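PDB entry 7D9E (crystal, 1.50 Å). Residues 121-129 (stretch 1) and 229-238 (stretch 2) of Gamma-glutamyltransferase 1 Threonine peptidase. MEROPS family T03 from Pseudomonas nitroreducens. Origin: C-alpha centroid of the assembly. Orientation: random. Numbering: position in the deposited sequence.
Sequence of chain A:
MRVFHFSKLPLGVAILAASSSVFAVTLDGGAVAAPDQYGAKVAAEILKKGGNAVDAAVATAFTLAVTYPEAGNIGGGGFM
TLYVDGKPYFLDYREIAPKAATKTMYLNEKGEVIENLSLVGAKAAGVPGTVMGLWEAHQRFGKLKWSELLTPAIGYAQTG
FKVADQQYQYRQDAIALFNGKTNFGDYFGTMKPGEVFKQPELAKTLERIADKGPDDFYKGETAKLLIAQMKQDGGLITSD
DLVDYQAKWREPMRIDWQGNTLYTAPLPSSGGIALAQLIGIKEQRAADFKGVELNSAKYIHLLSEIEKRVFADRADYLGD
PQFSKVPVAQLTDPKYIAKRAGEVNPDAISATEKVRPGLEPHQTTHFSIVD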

ATOM      1  N   GLY A 121     -10.346  -2.919 -17.515  1.00 21.43           N
ATOM      2  CA  GLY A 121     -10.849  -1.961 -18.483  1.00 21.70           C
ATOM      3  C   GLY A 121     -10.986  -0.562 -17.903  1.00 22.02           C
ATOM      4  O   GLY A 121     -10.711  -0.297 -16.730  1.00 21.71           O
ATOM      5  N   ALA A 122     -11.437   0.357 -18.764  1.00 26.92           N
ATOM      6  CA  ALA A 122     -11.260   1.768 -18.439  1.00 23.04           C
ATOM      7  C   ALA A 122     -12.203   2.235 -17.334  1.00 21.89           C
ATOM      8  O   ALA A 122     -11.869   3.170 -16.598  1.00 22.68           O
ATOM      9  CB  ALA A 122     -11.427   2.646 -19.678  1.00 23.38           C
ATOM     10  N   LYS A 123     -13.371   1.611 -17.201  1.00 22.28           N
ATOM     11  CA  LYS A 123     -14.298   2.031 -16.155  1.00 23.62           C
ATOM     12  C   LYS A 123     -13.825   1.641 -14.757  1.00 21.65           C
ATOM     13  O   LYS A 123     -14.410   2.109 -13.771  1.00 24.77           O
ATOM     14  CB  LYS A 123     -15.674   1.452 -16.430  1.00 27.09           C
ATOM     15  CG  LYS A 123     -16.302   1.992 -17.711  1.00 28.98           C
ATOM     16  CD  LYS A 123     -17.813   1.814 -17.674  1.00 38.62           C
ATOM     17  CE  LYS A 123     -18.486   2.277 -18.970  1.00 38.60           C
ATOM     18  NZ  LYS A 123     -18.849   1.120 -19.818  1.00 51.44           N
ATOM     19  N   ALA A 124     -12.767   0.834 -14.646  1.00 20.83           N
ATOM     20  CA  ALA A 124     -12.214   0.455 -13.356  1.00 18.85           C
ATOM     21  C   ALA A 124     -11.284   1.508 -12.766  1.00 18.18           C
ATOM     22  O   ALA A 124     -10.853   1.350 -11.613  1.00 19.32           O
ATOM     23  CB  ALA A 124     -11.448  -0.865 -13.499  1.00 22.76           C
ATOM     24  N   ALA A 125     -10.961   2.568 -13.507  1.00 19.45           N
ATOM     25  CA  ALA A 125      -9.920   3.495 -13.099  1.00 18.56           C
ATOM     26  C   ALA A 125     -10.446   4.677 -12.292  1.00 17.57           C
ATOM     27  O   ALA A 125     -11.452   5.303 -12.657  1.00 20.11           O
ATOM     28  CB  ALA A 125      -9.181   4.025 -14.328  1.00 21.57           C
ATOM     29  N   GLY A 126      -9.744   4.986 -11.205  1.00 18.12           N
ATOM     30  CA  GLY A 126      -9.871   6.281 -10.575  1.00 18.01           C
ATOM     31  C   GLY A 126      -8.935   7.300 -11.205  1.00 20.74           C
ATOM     32  O   GLY A 126      -8.026   6.956 -11.959  1.00 17.91           O
ATOM     33  N   VAL A 127      -9.165   8.573 -10.884  1.00 18.30           N
ATOM     34  CA  VAL A 127      -8.327   9.646 -11.410  1.00 18.77           C
ATOM     35  C   VAL A 127      -6.933   9.521 -10.795  1.00 16.66           C
ATOM     36  O   VAL A 127      -6.817   9.543  -9.558  1.00 18.47           O
ATOM     37  CB  VAL A 127      -8.939  11.021 -11.107  1.00 20.07           C
ATOM     38  CG1 VAL A 127      -8.039  12.100 -11.669  1.00 22.01           C
ATOM     39  CG2 VAL A 127     -10.372  11.118 -11.659  1.00 22.21           C
ATOM     40  N   PRO A 128      -5.861   9.384 -11.588  1.00 17.25           N
ATOM     41  CA  PRO A 128      -4.537   9.114 -10.988  1.00 16.90           C
ATOM     42  C   PRO A 128      -4.009  10.282 -10.165  1.00 19.29           C
ATOM     43  O   PRO A 128      -4.135  11.441 -10.558  1.00 20.61           O
ATOM     44  CB  PRO A 128      -3.638   8.871 -12.204  1.00 18.58           C
ATOM     45  CG  PRO A 128      -4.565   8.390 -13.294  1.00 19.45           C
ATOM     46  CD  PRO A 128      -5.843   9.198 -13.058  1.00 16.44           C
ATOM     47  N   GLY A 129      -3.341   9.947  -9.057  1.00 17.63           N
ATOM     48  CA  GLY A 129      -2.770  10.944  -8.166  1.00 17.81           C
ATOM     49  C   GLY A 129      -1.259  11.007  -8.085  1.00 16.79           C
ATOM     50  O   GLY A 129      -0.712  11.982  -7.581  1.00 17.89           O
ATOM     51  N   GLN A 229      -7.864   7.890 -24.684  1.00 24.91           N
ATOM     52  CA  GLN A 229      -8.018   6.476 -24.376  1.00 24.51           C
ATOM     53  C   GLN A 229      -9.355   6.215 -23.698  1.00 24.79           C
ATOM     54  O   GLN A 229      -9.995   5.192 -23.953  1.00 28.55           O
ATOM     55  CB  GLN A 229      -6.869   6.021 -23.490  1.00 25.62           C
ATOM     56  CG  GLN A 229      -6.824   4.529 -23.275  1.00 24.47           C
ATOM     57  CD  GLN A 229      -6.364   3.810 -24.509  1.00 24.03           C
ATOM     58  OE1 GLN A 229      -5.488   4.295 -25.233  1.00 27.15           O
ATOM     59  NE2 GLN A 229      -6.978   2.675 -24.789  1.00 29.42           N
ATOM     60  N   MET A 230      -9.796   7.133 -22.829  1.00 25.08           N
ATOM     61  CA  MET A 230     -11.116   6.995 -22.227  1.00 27.30           C
ATOM     62  C   MET A 230     -12.209   7.015 -23.285  1.00 29.13           C
ATOM     63  O   MET A 230     -13.166   6.235 -23.220  1.00 29.98           O
ATOM     64  CB  MET A 230     -11.357   8.134 -21.240  1.00 30.42           C
ATOM     65  CG  MET A 230     -10.468   8.131 -20.031  1.00 29.19           C
ATOM     66  SD  MET A 230     -10.887   6.767 -18.924  1.00 29.78           S
ATOM     67  CE  MET A 230      -9.344   5.878 -19.015  1.00 36.01           C
ATOM     68  N   LYS A 231     -12.106   7.928 -24.251  1.00 32.45           N
ATOM     69  CA  LYS A 231     -13.085   7.967 -25.332  1.00 32.76           C
ATOM     70  C   LYS A 231     -13.085   6.654 -26.094  1.00 31.76           C
ATOM     71  O   LYS A 231     -14.148   6.088 -26.378  1.00 39.72           O
ATOM     72  CB  LYS A 231     -12.758   9.131 -26.266  1.00 32.72           C
ATOM     73  N   GLN A 232     -11.897   6.135 -26.399  1.00 34.55           N
ATOM     74  CA  GLN A 232     -11.795   4.903 -27.169  1.00 33.56           C
ATOM     75  C   GLN A 232     -12.393   3.719 -26.419  1.00 37.38           C
ATOM     76  O   GLN A 232     -13.016   2.843 -27.032  1.00 39.33           O
ATOM     77  CB  GLN A 232     -10.320   4.621 -27.473  1.00 40.79           C
ATOM     78  CG  GLN A 232     -10.077   3.398 -28.329  1.00 44.72           C
ATOM     79  CD  GLN A 232     -10.564   3.589 -29.747  1.00 54.57           C
ATOM     80  OE1 GLN A 232     -10.473   4.684 -30.304  1.00 53.20           O
ATOM     81  NE2 GLN A 232     -11.102   2.529 -30.333  1.00 66.90           N
ATOM     82  N   ASP A 233     -12.206   3.672 -25.100  1.00 34.40           N
ATOM     83  CA  ASP A 233     -12.527   2.498 -24.304  1.00 35.73           C
ATOM     84  C   ASP A 233     -13.803   2.650 -23.477  1.00 37.36           C
ATOM     85  O   ASP A 233     -14.106   1.767 -22.666  1.00 48.12           O
ATOM     86  CB  ASP A 233     -11.374   2.169 -23.355  1.00 35.13           C
ATOM     87  CG  ASP A 233     -10.169   1.598 -24.067  1.00 48.29           C
ATOM     88  OD1 ASP A 233     -10.293   1.217 -25.250  1.00 40.78           O
ATOM     89  OD2 ASP A 233      -9.086   1.553 -23.449  1.00 41.67           O
ATOM     90  N   GLY A 234     -14.539   3.745 -23.638  1.00 36.02           N
ATOM     91  CA  GLY A 234     -15.750   3.946 -22.858  1.00 40.33           C
ATOM     92  C   GLY A 234     -15.516   4.289 -21.397  1.00 44.74           C
ATOM     93  O   GLY A 234     -16.347   3.957 -20.548  1.00 37.29           O
ATOM     94  N   GLY A 235     -14.411   4.950 -21.078  1.00 30.77           N
ATOM     95  CA  GLY A 235     -14.125   5.322 -19.712  1.00 29.79           C
ATOM     96  C   GLY A 235     -14.851   6.591 -19.304  1.00 28.23           C
ATOM     97  O   GLY A 235     -15.577   7.217 -20.079  1.00 30.70           O
ATOM     98  N   LEU A 236     -14.618   6.983 -18.051  1.00 25.08           N
ATOM     99  CA  LEU A 236     -15.357   8.084 -17.447  1.00 27.45           C
ATOM    100  C   LEU A 236     -14.495   9.311 -17.210  1.00 30.35           C
ATOM    101  O   LEU A 236     -15.041  10.405 -17.055  1.00 26.77           O
ATOM    102  CB  LEU A 236     -15.885   7.641 -16.080  1.00 26.65           C
ATOM    103  CG  LEU A 236     -17.069   6.696 -16.045  1.00 28.92           C
ATOM    104  CD1 LEU A 236     -16.678   5.344 -16.575  1.00 41.57           C
ATOM    105  CD2 LEU A 236     -17.547   6.550 -14.601  1.00 30.56           C
ATOM    106  N   ILE A 237     -13.175   9.160 -17.167  1.00 23.39           N
ATOM    107  CA  ILE A 237     -12.305  10.263 -16.790  1.00 22.65           C
ATOM    108  C   ILE A 237     -12.295  11.305 -17.895  1.00 23.50           C
ATOM    109  O   ILE A 237     -12.160  10.979 -19.087  1.00 25.30           O
ATOM    110  CB  ILE A 237     -10.899   9.754 -16.485  1.00 21.33           C
ATOM    111  CG1 ILE A 237     -10.968   8.865 -15.240  1.00 24.89           C
ATOM    112  CG2 ILE A 237      -9.928  10.909 -16.209  1.00 27.24           C
ATOM    113  CD1 ILE A 237      -9.681   8.150 -14.956  1.00 25.78           C
ATOM    114  N   THR A 238     -12.481  12.565 -17.498  1.00 25.05           N
ATOM    115  CA  THR A 238     -12.540  13.708 -18.398  1.00 24.79           C
ATOM    116  C   THR A 238     -11.462  14.723 -18.030  1.00 24.23           C
ATOM    117  O   THR A 238     -10.813  14.632 -16.996  1.00 24.04           O
ATOM    118  CB  THR A 238     -13.914  14.413 -18.316  1.00 26.18           C
ATOM    119  OG1 THR A 238     -14.088  14.975 -17.009  1.00 26.85           O
ATOM    120  CG2 THR A 238     -15.053  13.457 -18.630  1.00 30.25           C
TER
HETATM  121  O   HOH W   1     -13.122   5.581 -16.069  1.00 22.08           O
HETATM  122  O   HOH W   2     -12.349  -0.655 -21.285  1.00 32.58           O

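No direct hydrogen bond joins the two stretches. Apolar packing and two bridging waters hold them together, and about 404 Å² of surface is buried between them.

Packing contacts form two groups. The first centres on Ala122, whose CB points toward stretch 2. CB of Ala122 lies 3.9 Å from CE of Met230, 3.7 Å from CB of Asp233 and 3.8 Å from CA of Gly235. Met230 leaves its backbone sideways, but its end comes nearer and reaches the methyl. Gly235 suits this tight spot. An ideal CB on Gly235 would lie 3.1 Å from CB of Ala122 and 2.2 Å from SD of Met230, a clash.

The second group is built on Ile237, which also points toward its partner. Its side chain (chi1 m, chi2 t) brings CD1 to the buried residues 125-128. CD1 of Ile237 lies 4.2 Å from CB of Ala125, 3.6 Å from O of Gly126, 4.1 Å from CA of Val127 and 4.4 Å from CD of Pro128. CG1 of Ile237 is 4.3 Å from CG2 of Val127. One methyl, CD1, thus touches all four residues.

Lys123 is exposed, and its CB leaves sideways. CG of Lys123 lies 3.6 Å from CD1 of Leu236, so the aliphatic part of the lysine packs against the leucine. Further out, CE of Lys123 approaches O of Gly234 at 3.1 Å.

Water links the backbones. O of water 1 donates to O of Ala122 at 2.8 Å and accepts from N of Leu236 at 2.9 Å. O of water 2 accepts from N of Ala122 at 2.9 Å and donates to O of Asp233 at 3.3 Å.

Other bonds lie within stretch 2. NE2 of Gln229 donates to OD2 of Asp233 at 2.7 Å. Gly234 has the positive phi of a Schellman motif, which favours glycine, and N of Gly235 bonds back to O of Met230 at 2.8 Å.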